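Local coordinates for protein D-ribulose-5-phosphate 3-epimerase, putative (Plasmodium falciparum, PDB 1TQX) that probably catalyses the interconversion of D-ribulose 5-phosphate and D-xylulose 5-phosphate, using one divalent metal ion per subunit, at residues Q25-E28 / S29-A32; I55-L58 / K59-K63; R102-Q105 / L106-I110; S155-H158 / D159-G162; A200-S203 / I204-E208. All coordinates share one frame; numbering follows the deposited sequence.

Contact 1 (Q25-E28 / S29-A32); sequences QRME and SLGA
M27 and A32 meet in a local C-terminal cap, where helix 20-29 ends and the chain turns into strand 34-40 on the outside of the barrel. The amide of A32 reaches back five residues to the carbonyl of M27, with A32 N 3.1 Å from M27 O and an N-H...O angle of 155°. Closer in, G31 N bonds to E28 O at 3.1 Å, approaching from above the carbonyl plane. Together with the positive phi of G31 (104°), these two bonds make a Schellman motif, which ends helix 20-29 and turns the chain towards strand 34-40 of the beta/alpha barrel. The apolar contact that accompanies such a cap is present too: M27 CB lies 4.2 Å from A32 CB, and both side chains rest on P10 of strand 7-10.

Further along, M27 bends at its second and third torsions, which carries M27 CE back to touch L30 CD1 at 3.8 Å. The same methyl sits 3.7 Å above the guanidinium plane of R26, over its centre, placing it between the guanidinium and the leucine branch; R26 NH1 itself is paired with E23. S29 turns its hydroxyl inward: with chi1 at 74°, S29 OG sits between the backbone N and the carbonyl carbon and donates to R26 O at 2.7 Å. That carbonyl also receives a weak bond from L30 N. The carboxylate of E28 extends the other way, where OE2 accepts from the backbone amides of K63 and I65.

Contact 2 (I55-L58 / K59-K63); sequences INNL and KKYTK
The last turn of helix 52-58 tightens as it ends: the i to i-4 bond from K59 N to I55 O (3.2 Å) gives way to two i to i-3 bonds, K60 N to N57 O and Y61 N to L58 O, the latter 2.9 Å long. In both of these the donor stands well above the carbonyl plane, as expected where the backbone winds more tightly.

Among the side chains, Y61 folds back over the turn it has just left. Its CG lies anti to the carbonyl carbon (chi1 -52°), which brings Y61 CD1 to 3.5 Å from N57 O. K60 covers one face of the Y61 ring, K60 CG standing 4.2 Å above the plane over the ring centre, while the end of the N57 side chain lies at the ring's edge. On the side facing strand 66-72, L58 and T62 cross at about a right angle. The branch of T62 that touches is CG2, 4.1 Å from L58 CG and 3.7 Å from L58 O, and both residues lean on F67 of strand 66-72 and T24 of helix 20-29. L58 also reaches A21 and L37, whereas I55 points to L37 and V39 of strand 34-40. I55 and L58 are buried against the strands, whereas N57, K60 and Y61 are exposed. This is an amphipathic barrel helix ending in a 3-10-like turn, in the link from helix 52-58 to strand 66-72, within the crossover that joins strands 34-40 and 66-72 of the TIM barrel.

Contact 3 (R102-Q105 / L106-I110); sequences RCIQ and LAKEI
Q105 sends CG opposite its backbone N (chi1 -179°) and then folds at chi2, while E109, one turn on, runs out fully extended beyond CG; the two ends meet along the outer side of helix 100-111. Q105 NE2 donates to E109 OE1 over 3.3 Å in a nearly straight bond of 167°. E109 OE1 is met on its anti side, a little out of the carboxylate plane, and itself lies close to the plane of the Q105 amide; the amide and carboxylate planes are turned 64° apart. The other end of the glutamine is held as well. A water 2.7 Å from Q105 OE1 donates to it and accepts from K108 NZ at 3.0 Å, so both polar atoms of this exposed amide are engaged, which should fix its rotation.

K108 is stretched out beside I104, the two side chains pointing the same way, with K108 CE packed 3.8 Å from I104 CG2. K108 CG also lies 3.2 Å from I104 O, the carbonyl that receives the K108 amide. Regular i to i-4 bonds run beneath, such as A107 N to C103 O at 3.0 Å. On the inner face C103 and L106 rest on F91 of strand 88-92, and A107 on C117 of strand 116-121. Helix 100-111 is the amphipathic helix of the beta-alpha-beta unit between strands 88-92 and 116-121 of the TIM barrel.

Contact 4 (S155-H158 / D159-G162); sequences SFMH and DMMG
The F156 ring is met by the end of M161, and the H158 ring has M161 CG over one face. In the first case the sulfur comes in at the edge: M161 SD is 5.2 Å from the centroid of the F156 ring and 79° off its normal, an edge-on Met-aromatic contact. The methyl M161 CE lies only 3.3 Å from F156 CZ. The two side chains cross at about a right angle. In the second, M161 CG is 4.1 Å above the H158 plane, displaced toward the rim, while D159 N lies at the edge of the imidazole near its plane. One methionine therefore serves both rings, because its chain is bent at chi2 (-53°) and again at chi3, which swings SD and CE away from the histidine and over to the phenylalanine.

M157 points elsewhere and packs on the other methionine, with M157 CB 3.9 Å from M160 CG. D159 turns back toward M157 with chi1 at 66°, placing D159 OD1 3.2 Å from M157 CB. The backbone beneath is tightly wound: M160 N donates to M157 O at 3.1 Å and M161 N to H158 O at 3.2 Å, both from above the carbonyl plane.

F156 further touches T186 and S190 of helix 184-193, and its side chain is close to G181, a predicted substrate-binding residue. Residues 158-160 make a 3-10 turn that leads into helix 161-170, at the end of the loop that follows strand 141-145 in the TIM barrel and carries the predicted substrate-binding residues G150 to G153.

Contact 5 (A200-S203 / I204-E208); sequences AGTS and IFNAE. With SO4 (sulfate ion), chain C.
G201 and T202 open the short helix 202-205, their carbonyls receiving the amides of I204, F205 and N206, and their own amides face a sulfate ion, probably from the crystallisation liquor. The place is consistent with the phosphate-binding site of this TIM-barrel family; G201 and T202 are predicted to bind substrate. T202 OG1 supplies the side-chain grip, 3.0 Å from sulfate O4, and T202 N adds a long, weak bond to the same oxygen. G201 N gives a weak bond to sulfate O1 at 2.8 Å, and G153 N, also predicted to bind substrate, joins from another loop. With chi1 at -54°, the threonine hydroxyl stands beside the backbone N, the orientation in which OG1 and N reach the same sulfate oxygen. The helix end would probably add to the attraction for an anion.

Behind this first shell, the carbonyl of the N-cap residue G201 takes two bonds: F205 N donates to G201 O at 3.0 Å, nearly in line with the C=O, and I204 N from above the carbonyl plane. G201 O also lies at the edge of the F205 ring, 3.5 Å from F205 CD1. T202 O in turn accepts from N206 N at 2.9 Å, and the methyl CG2 of T202 is packed against the N206 amide.

Further out, I204 and F205 reach P10 and M27, while S203 OG is bound to the carbonyl of L182. Past the helix, A207 CB lies 3.2 Å from S203 O and the side chain touches V213. I204 packs on A200, with A200 CB 3.7 Å from I204 CD1.

How the contacts relate
Contacts 1, 2 and 5 form one neighbourhood on the barrel wall. Contact 1 lies between the others: Q25 NE2 is 2.9 Å from Y61 O of contact 2, a probable hydrogen bond, while M27 CG packs 3.6 Å from F205 CZ of contact 5. Contact 1 thus backs the segment that holds the sulfate. G201 of contact 5 is about 9 Å, nearest atoms, from the zinc ion bound by H36, D38, H70 and D179. Contact 4 does not touch contact 5; their nearest atoms are about 9 Å apart. Contact 3 lies across the barrel, its centre about 33 Å from that of contact 5.

Contact 1 (Q25-E28 / S29-A32)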
loop_
_atom_site.group_PDB
_atom_site.type_symbol
_atom_site.label_atom_id
_atom_site.label_comp_id
_atom_site.label_asym_id
_atom_site.label_seq_id
_atom_site.Cartn_x
_atom_site.Cartn_y
_atom_site.Cartn_z
ATOM N N GLN A 25 3.488 7.365 15.664
ATOM C CA GLN A 25 3.489 8.757 16.098
ATOM C C GLN A 25 4.782 9.398 15.596
ATOM O O GLN A 25 4.791 10.550 15.170
ATOM C CB GLN A 25 3.401 8.837 17.630
ATOM C CG GLN A 25 2.076 8.297 18.186
ATOM C CD GLN A 25 2.025 8.266 19.702
ATOM O OE1 GLN A 25 3.015 7.955 20.361
ATOM N NE2 GLN A 25 0.855 8.566 20.265
ATOM N N ARG A 26 5.868 8.634 15.640
ATOM C CA ARG A 26 7.163 9.111 15.175
ATOM C C ARG A 26 7.085 9.418 13.676
ATOM O O ARG A 26 7.493 10.491 13.231
ATOM C CB ARG A 26 8.224 8.046 15.461
ATOM C CG ARG A 26 9.641 8.400 15.057
ATOM C CD ARG A 26 10.526 7.164 15.210
ATOM N NE ARG A 26 11.610 7.149 14.236
ATOM C CZ ARG A 26 12.124 6.041 13.719
ATOM N NH1 ARG A 26 11.648 4.855 14.083
ATOM N NH2 ARG A 26 13.115 6.118 12.837
ATOM N N MET A 27 6.553 8.484 12.893
ATOM C CA MET A 27 6.427 8.702 11.454
ATOM C C MET A 27 5.556 9.932 11.195
ATOM O O MET A 27 5.820 10.726 10.287
ATOM C CB MET A 27 5.810 7.470 10.778
ATOM C CG MET A 27 6.738 6.246 10.743
ATOM S SD MET A 27 8.290 6.599 9.858
ATOM C CE MET A 27 9.439 6.722 11.230
ATOM N N GLU A 28 4.519 10.082 12.006
ATOM C CA GLU A 28 3.605 11.210 11.891
ATOM C C GLU A 28 4.367 12.512 12.149
ATOM O O GLU A 28 4.235 13.477 11.400
ATOM C CB GLU A 28 2.465 11.040 12.906
ATOM C CG GLU A 28 1.284 11.978 12.735
ATOM C CD GLU A 28 0.092 11.546 13.578
ATOM O OE1 GLU A 28 0.237 11.451 14.819
ATOM O OE2 GLU A 28 -0.984 11.298 12.999
ATOM N N SER A 29 5.181 12.526 13.202
ATOM C CA SER A 29 5.946 13.717 13.550
ATOM C C SER A 29 6.990 14.073 12.493
ATOM O O SER A 29 7.398 15.233 12.385
ATOM C CB SER A 29 6.638 13.533 14.905
ATOM O OG SER A 29 7.743 12.652 14.797
ATOM N N LEU A 30 7.418 13.082 11.712
ATOM C CA LEU A 30 8.413 13.314 10.669
ATOM C C LEU A 30 7.785 13.808 9.373
ATOM O O LEU A 30 8.493 14.185 8.445
ATOM C CB LEU A 30 9.215 12.035 10.393
ATOM C CG LEU A 30 10.028 11.473 11.562
ATOM C CD1 LEU A 30 10.784 10.233 11.106
ATOM C CD2 LEU A 30 10.995 12.536 12.085
ATOM N N GLY A 31 6.459 13.789 9.300
ATOM C CA GLY A 31 5.794 14.268 8.104
ATOM C C GLY A 31 5.231 13.224 7.160
ATOM O O GLY A 31 4.735 13.572 6.088
ATOM N N ALA A 32 5.299 11.950 7.528
ATOM C CA ALA A 32 4.747 10.914 6.657
ATOM C C ALA A 32 3.240 11.155 6.569
ATOM O O ALA A 32 2.580 11.341 7.589
ATOM C CB ALA A 32 5.037 9.520 7.232
#

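Contact 2 (I55-L58 / K59-K63)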
loop_
_atom_site.group_PDB
_atom_site.type_symbol
_atom_site.label_atom_id
_atom_site.label_comp_id
_atom_site.label_asym_id
_atom_site.label_seq_id
_atom_site.Cartn_x
_atom_site.Cartn_y
_atom_site.Cartn_z
ATOM N N ILE A 55 -4.903 -2.635 14.782
ATOM C CA ILE A 55 -5.111 -1.407 14.017
ATOM C C ILE A 55 -6.155 -0.486 14.657
ATOM O O ILE A 55 -5.976 0.733 14.698
ATOM C CB ILE A 55 -5.534 -1.741 12.563
ATOM C CG1 ILE A 55 -4.375 -2.458 11.852
ATOM C CG2 ILE A 55 -5.954 -0.467 11.827
ATOM C CD1 ILE A 55 -4.748 -3.066 10.501
ATOM N N ASN A 56 -7.245 -1.065 15.150
ATOM C CA ASN A 56 -8.299 -0.270 15.783
ATOM C C ASN A 56 -7.792 0.422 17.048
ATOM O O ASN A 56 -8.206 1.545 17.356
ATOM C CB ASN A 56 -9.513 -1.155 16.110
ATOM C CG ASN A 56 -10.261 -1.602 14.863
ATOM O OD1 ASN A 56 -11.015 -2.580 14.891
ATOM N ND2 ASN A 56 -10.060 -0.886 13.763
ATOM N N ASN A 57 -6.897 -0.246 17.777
ATOM C CA ASN A 57 -6.326 0.314 19.001
ATOM C C ASN A 57 -5.341 1.435 18.650
ATOM O O ASN A 57 -5.294 2.469 19.320
ATOM C CB ASN A 57 -5.607 -0.774 19.806
ATOM C CG ASN A 57 -5.130 -0.280 21.170
ATOM O OD1 ASN A 57 -3.942 -0.013 21.376
ATOM N ND2 ASN A 57 -6.066 -0.143 22.105
ATOM N N LEU A 58 -4.557 1.222 17.600
ATOM C CA LEU A 58 -3.584 2.218 17.152
ATOM C C LEU A 58 -4.252 3.569 16.869
ATOM O O LEU A 58 -3.706 4.627 17.197
ATOM C CB LEU A 58 -2.885 1.736 15.876
ATOM C CG LEU A 58 -1.919 2.715 15.200
ATOM C CD1 LEU A 58 -0.743 3.004 16.122
ATOM C CD2 LEU A 58 -1.441 2.132 13.872
ATOM N N LYS A 59 -5.433 3.527 16.264
ATOM C CA LYS A 59 -6.165 4.747 15.915
ATOM C C LYS A 59 -6.407 5.660 17.116
ATOM O O LYS A 59 -6.566 6.870 16.966
ATOM C CB LYS A 59 -7.500 4.376 15.266
ATOM C CG LYS A 59 -8.303 5.554 14.739
ATOM C CD LYS A 59 -7.571 6.282 13.621
ATOM C CE LYS A 59 -8.367 7.493 13.151
ATOM N NZ LYS A 59 -7.590 8.305 12.184
ATOM N N LYS A 60 -6.423 5.076 18.308
ATOM C CA LYS A 60 -6.644 5.836 19.527
ATOM C C LYS A 60 -5.479 6.788 19.830
ATOM O O LYS A 60 -5.657 7.810 20.502
ATOM C CB LYS A 60 -6.832 4.867 20.702
ATOM C CG LYS A 60 -7.105 5.537 22.037
ATOM C CD LYS A 60 -6.896 4.591 23.231
ATOM C CE LYS A 60 -7.939 3.482 23.315
ATOM N NZ LYS A 60 -7.854 2.509 22.190
ATOM N N TYR A 61 -4.292 6.471 19.313
ATOM C CA TYR A 61 -3.105 7.276 19.594
ATOM C C TYR A 61 -2.525 8.111 18.458
ATOM O O TYR A 61 -1.494 8.761 18.635
ATOM C CB TYR A 61 -2.012 6.362 20.161
ATOM C CG TYR A 61 -2.487 5.537 21.334
ATOM C CD1 TYR A 61 -2.838 4.196 21.175
ATOM C CD2 TYR A 61 -2.623 6.106 22.598
ATOM C CE1 TYR A 61 -3.313 3.442 22.253
ATOM C CE2 TYR A 61 -3.099 5.363 23.680
ATOM C CZ TYR A 61 -3.440 4.037 23.504
ATOM O OH TYR A 61 -3.902 3.307 24.578
ATOM N N THR A 62 -3.174 8.101 17.301
ATOM C CA THR A 62 -2.685 8.875 16.165
ATOM C C THR A 62 -3.506 10.138 15.974
ATOM O O THR A 62 -4.545 10.322 16.614
ATOM C CB THR A 62 -2.741 8.061 14.859
ATOM O OG1 THR A 62 -4.091 7.637 14.616
ATOM C CG2 THR A 62 -1.834 6.840 14.950
ATOM N N LYS A 63 -3.037 11.009 15.090
ATOM C CA LYS A 63 -3.737 12.252 14.822
ATOM C C LYS A 63 -4.234 12.330 13.388
ATOM O O LYS A 63 -5.280 11.775 13.059
ATOM C CB LYS A 63 -2.827 13.440 15.147
ATOM C CG LYS A 63 -2.561 13.581 16.640
ATOM C CD LYS A 63 -1.640 14.745 16.973
ATOM C CE LYS A 63 -0.222 14.486 16.491
ATOM N NZ LYS A 63 0.720 15.540 16.961
#

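Contact 3 (R102-Q105 / L106-I110)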
loop_
_atom_site.group_PDB
_atom_site.type_symbol
_atom_site.label_atom_id
_atom_site.label_comp_id
_atom_site.label_asym_id
_atom_site.label_seq_id
_atom_site.Cartn_x
_atom_site.Cartn_y
_atom_site.Cartn_z
ATOM N N ARG A 102 -16.435 -10.166 -8.924
ATOM C CA ARG A 102 -16.298 -10.248 -7.474
ATOM C C ARG A 102 -15.527 -9.053 -6.933
ATOM O O ARG A 102 -15.851 -8.527 -5.869
ATOM C CB ARG A 102 -15.593 -11.542 -7.067
ATOM C CG ARG A 102 -16.454 -12.792 -7.193
ATOM C CD ARG A 102 -15.736 -13.997 -6.617
ATOM N NE ARG A 102 -15.441 -13.828 -5.197
ATOM C CZ ARG A 102 -14.569 -14.570 -4.522
ATOM N NH1 ARG A 102 -13.900 -15.536 -5.138
ATOM N NH2 ARG A 102 -14.360 -14.345 -3.231
ATOM N N CYS A 103 -14.503 -8.627 -7.666
ATOM C CA CYS A 103 -13.699 -7.484 -7.248
ATOM C C CYS A 103 -14.525 -6.200 -7.304
ATOM O O CYS A 103 -14.430 -5.348 -6.416
ATOM C CB CYS A 103 -12.453 -7.355 -8.130
ATOM S SG CYS A 103 -11.228 -8.684 -7.858
ATOM N N ILE A 104 -15.334 -6.058 -8.348
ATOM C CA ILE A 104 -16.176 -4.878 -8.478
ATOM C C ILE A 104 -17.150 -4.787 -7.298
ATOM O O ILE A 104 -17.366 -3.710 -6.744
ATOM C CB ILE A 104 -16.971 -4.902 -9.801
ATOM C CG1 ILE A 104 -16.016 -4.708 -10.984
ATOM C CG2 ILE A 104 -18.032 -3.807 -9.799
ATOM C CD1 ILE A 104 -16.677 -4.849 -12.341
ATOM N N GLN A 105 -17.725 -5.919 -6.902
ATOM C CA GLN A 105 -18.672 -5.939 -5.785
ATOM C C GLN A 105 -18.021 -5.557 -4.451
ATOM O O GLN A 105 -18.609 -4.816 -3.662
ATOM C CB GLN A 105 -19.324 -7.323 -5.671
ATOM C CG GLN A 105 -20.351 -7.451 -4.545
ATOM C CD GLN A 105 -21.488 -6.440 -4.659
ATOM O OE1 GLN A 105 -22.051 -6.238 -5.737
ATOM N NE2 GLN A 105 -21.837 -5.809 -3.540
ATOM N N LEU A 106 -16.818 -6.064 -4.194
ATOM C CA LEU A 106 -16.118 -5.749 -2.948
ATOM C C LEU A 106 -15.767 -4.260 -2.931
ATOM O O LEU A 106 -15.913 -3.581 -1.911
ATOM C CB LEU A 106 -14.834 -6.577 -2.825
ATOM C CG LEU A 106 -14.372 -7.023 -1.433
ATOM C CD1 LEU A 106 -12.906 -7.440 -1.496
ATOM C CD2 LEU A 106 -14.561 -5.916 -0.419
ATOM N N ALA A 107 -15.294 -3.759 -4.068
ATOM C CA ALA A 107 -14.929 -2.351 -4.183
ATOM C C ALA A 107 -16.145 -1.473 -3.883
ATOM O O ALA A 107 -16.033 -0.463 -3.191
ATOM C CB ALA A 107 -14.394 -2.059 -5.581
ATOM N N LYS A 108 -17.305 -1.860 -4.410
ATOM C CA LYS A 108 -18.536 -1.107 -4.168
ATOM C C LYS A 108 -18.816 -1.040 -2.671
ATOM O O LYS A 108 -19.144 0.018 -2.136
ATOM C CB LYS A 108 -19.727 -1.769 -4.874
ATOM C CG LYS A 108 -19.759 -1.577 -6.384
ATOM C CD LYS A 108 -21.023 -2.193 -6.981
ATOM C CE LYS A 108 -21.118 -1.940 -8.476
ATOM N NZ LYS A 108 -22.326 -2.589 -9.067
ATOM N N GLU A 109 -18.675 -2.177 -1.995
ATOM C CA GLU A 109 -18.917 -2.246 -0.560
ATOM C C GLU A 109 -17.937 -1.379 0.217
ATOM O O GLU A 109 -18.328 -0.663 1.143
ATOM C CB GLU A 109 -18.825 -3.695 -0.082
ATOM C CG GLU A 109 -19.875 -4.598 -0.712
ATOM C CD GLU A 109 -19.774 -6.039 -0.252
ATOM O OE1 GLU A 109 -20.566 -6.874 -0.735
ATOM O OE2 GLU A 109 -18.905 -6.340 0.588
ATOM N N ILE A 110 -16.663 -1.444 -0.155
ATOM C CA ILE A 110 -15.656 -0.643 0.526
ATOM C C ILE A 110 -15.967 0.844 0.348
ATOM O O ILE A 110 -15.930 1.610 1.316
ATOM C CB ILE A 110 -14.235 -0.982 0.002
ATOM C CG1 ILE A 110 -13.848 -2.390 0.473
ATOM C CG2 ILE A 110 -13.224 0.048 0.502
ATOM C CD1 ILE A 110 -12.497 -2.874 -0.024
HETATM O O HOH W 1 -21.472 -5.359 -8.214
#

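Contact 4 (S155-H158 / D159-G162)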
loop_
_atom_site.group_PDB
_atom_site.type_symbol
_atom_site.label_atom_id
_atom_site.label_comp_id
_atom_site.label_asym_id
_atom_site.label_seq_id
_atom_site.Cartn_x
_atom_site.Cartn_y
_atom_site.Cartn_z
ATOM N N SER A 155 14.680 -7.622 -2.366
ATOM C CA SER A 155 15.114 -6.668 -3.382
ATOM C C SER A 155 14.067 -6.233 -4.409
ATOM O O SER A 155 13.285 -7.037 -4.918
ATOM C CB SER A 155 16.348 -7.209 -4.110
ATOM O OG SER A 155 16.044 -8.402 -4.805
ATOM N N PHE A 156 14.082 -4.939 -4.705
ATOM C CA PHE A 156 13.178 -4.302 -5.661
ATOM C C PHE A 156 13.275 -4.967 -7.037
ATOM O O PHE A 156 14.372 -5.139 -7.573
ATOM C CB PHE A 156 13.563 -2.820 -5.764
ATOM C CG PHE A 156 12.759 -2.026 -6.759
ATOM C CD1 PHE A 156 11.489 -1.555 -6.437
ATOM C CD2 PHE A 156 13.301 -1.693 -7.999
ATOM C CE1 PHE A 156 10.775 -0.759 -7.333
ATOM C CE2 PHE A 156 12.597 -0.898 -8.900
ATOM C CZ PHE A 156 11.332 -0.430 -8.565
ATOM N N MET A 157 12.129 -5.338 -7.603
ATOM C CA MET A 157 12.093 -5.961 -8.922
ATOM C C MET A 157 11.883 -4.882 -9.976
ATOM O O MET A 157 10.765 -4.406 -10.177
ATOM C CB MET A 157 10.959 -6.984 -8.996
ATOM C CG MET A 157 11.136 -8.163 -8.064
ATOM S SD MET A 157 9.669 -9.213 -7.996
ATOM C CE MET A 157 9.669 -9.905 -9.665
ATOM N N HIS A 158 12.964 -4.499 -10.646
ATOM C CA HIS A 158 12.898 -3.460 -11.665
ATOM C C HIS A 158 11.992 -3.836 -12.837
ATOM O O HIS A 158 11.465 -2.962 -13.524
ATOM C CB HIS A 158 14.309 -3.144 -12.176
ATOM C CG HIS A 158 14.395 -1.893 -12.995
ATOM N ND1 HIS A 158 13.741 -1.742 -14.201
ATOM C CD2 HIS A 158 15.064 -0.735 -12.783
ATOM C CE1 HIS A 158 14.001 -0.544 -14.694
ATOM N NE2 HIS A 158 14.801 0.087 -13.853
ATOM N N ASP A 159 11.801 -5.132 -13.062
ATOM C CA ASP A 159 10.966 -5.581 -14.168
ATOM C C ASP A 159 9.467 -5.341 -13.953
ATOM O O ASP A 159 8.653 -5.652 -14.819
ATOM C CB ASP A 159 11.237 -7.062 -14.461
ATOM C CG ASP A 159 10.816 -7.975 -13.327
ATOM O OD1 ASP A 159 10.911 -7.565 -12.150
ATOM O OD2 ASP A 159 10.409 -9.121 -13.617
ATOM N N MET A 160 9.104 -4.778 -12.804
ATOM C CA MET A 160 7.700 -4.479 -12.519
ATOM C C MET A 160 7.357 -3.064 -12.984
ATOM O O MET A 160 6.191 -2.668 -12.978
ATOM C CB MET A 160 7.419 -4.601 -11.013
ATOM C CG MET A 160 7.495 -6.021 -10.474
ATOM S SD MET A 160 6.202 -7.074 -11.154
ATOM C CE MET A 160 7.070 -7.933 -12.501
ATOM N N MET A 161 8.369 -2.305 -13.398
ATOM C CA MET A 161 8.130 -0.933 -13.832
ATOM C C MET A 161 7.230 -0.823 -15.056
ATOM O O MET A 161 6.601 0.211 -15.275
ATOM C CB MET A 161 9.457 -0.213 -14.084
ATOM C CG MET A 161 10.269 0.024 -12.823
ATOM S SD MET A 161 9.322 0.866 -11.527
ATOM C CE MET A 161 8.689 -0.545 -10.597
ATOM N N GLY A 162 7.171 -1.887 -15.848
ATOM C CA GLY A 162 6.320 -1.875 -17.023
ATOM C C GLY A 162 4.866 -1.746 -16.608
ATOM O O GLY A 162 4.078 -1.075 -17.277
#

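Contact 5 (A200-S203 / I204-E208)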
loop_
_atom_site.group_PDB
_atom_site.type_symbol
_atom_site.label_atom_id
_atom_site.label_comp_id
_atom_site.label_asym_id
_atom_site.label_seq_id
_atom_site.Cartn_x
_atom_site.Cartn_y
_atom_site.Cartn_z
ATOM N N ALA A 200 7.586 2.181 1.997
ATOM C CA ALA A 200 8.961 1.820 2.318
ATOM C C ALA A 200 9.046 1.343 3.756
ATOM O O ALA A 200 8.528 1.991 4.664
ATOM C CB ALA A 200 9.882 3.030 2.111
ATOM N N GLY A 201 9.703 0.209 3.960
ATOM C CA GLY A 201 9.837 -0.320 5.303
ATOM C C GLY A 201 11.248 -0.183 5.831
ATOM O O GLY A 201 11.571 0.764 6.551
ATOM N N THR A 202 12.092 -1.135 5.457
ATOM C CA THR A 202 13.478 -1.157 5.890
ATOM C C THR A 202 14.236 0.153 5.682
ATOM O O THR A 202 14.912 0.635 6.598
ATOM C CB THR A 202 14.254 -2.271 5.162
ATOM O OG1 THR A 202 13.579 -3.523 5.341
ATOM C CG2 THR A 202 15.666 -2.381 5.713
ATOM N N SER A 203 14.119 0.732 4.490
ATOM C CA SER A 203 14.835 1.964 4.161
ATOM C C SER A 203 14.501 3.165 5.037
ATOM O O SER A 203 15.281 4.118 5.112
ATOM C CB SER A 203 14.625 2.325 2.685
ATOM O OG SER A 203 13.320 2.807 2.429
ATOM N N ILE A 204 13.342 3.134 5.689
ATOM C CA ILE A 204 12.953 4.232 6.561
ATOM C C ILE A 204 13.195 3.885 8.033
ATOM O O ILE A 204 13.855 4.637 8.751
ATOM C CB ILE A 204 11.467 4.618 6.350
ATOM C CG1 ILE A 204 11.308 5.304 4.987
ATOM C CG2 ILE A 204 10.998 5.548 7.460
ATOM C CD1 ILE A 204 9.868 5.677 4.634
ATOM N N PHE A 205 12.684 2.739 8.480
ATOM C CA PHE A 205 12.850 2.355 9.879
ATOM C C PHE A 205 14.269 1.961 10.293
ATOM O O PHE A 205 14.567 1.895 11.485
ATOM C CB PHE A 205 11.856 1.245 10.249
ATOM C CG PHE A 205 10.435 1.732 10.355
ATOM C CD1 PHE A 205 9.529 1.523 9.323
ATOM C CD2 PHE A 205 10.023 2.464 11.474
ATOM C CE1 PHE A 205 8.224 2.044 9.395
ATOM C CE2 PHE A 205 8.726 2.988 11.554
ATOM C CZ PHE A 205 7.827 2.778 10.512
ATOM N N ASN A 206 15.140 1.700 9.323
ATOM C CA ASN A 206 16.524 1.353 9.640
ATOM C C ASN A 206 17.457 2.446 9.131
ATOM O O ASN A 206 18.672 2.272 9.091
ATOM C CB ASN A 206 16.909 0.008 9.016
ATOM C CG ASN A 206 16.132 -1.153 9.611
ATOM O OD1 ASN A 206 16.090 -1.329 10.831
ATOM N ND2 ASN A 206 15.518 -1.957 8.749
ATOM N N ALA A 207 16.879 3.580 8.752
ATOM C CA ALA A 207 17.659 4.699 8.239
ATOM C C ALA A 207 18.442 5.404 9.336
ATOM O O ALA A 207 18.059 5.382 10.512
ATOM C CB ALA A 207 16.747 5.697 7.544
ATOM N N GLU A 208 19.543 6.031 8.937
ATOM C CA GLU A 208 20.380 6.774 9.863
ATOM C C GLU A 208 19.675 8.114 10.120
ATOM O O GLU A 208 19.762 8.680 11.207
ATOM C CB GLU A 208 21.760 6.997 9.235
ATOM C CG GLU A 208 22.916 6.964 10.218
ATOM C CD GLU A 208 23.064 5.621 10.902
ATOM O OE1 GLU A 208 23.284 4.608 10.208
ATOM O OE2 GLU A 208 22.959 5.583 12.141
HETATM S S SO4 C . 10.593 -3.343 2.383
HETATM O O1 SO4 C . 9.699 -2.181 2.532
HETATM O O2 SO4 C . 9.888 -4.418 1.660
HETATM O O3 SO4 C . 11.771 -2.955 1.599
HETATM O O4 SO4 C . 11.020 -3.815 3.717
#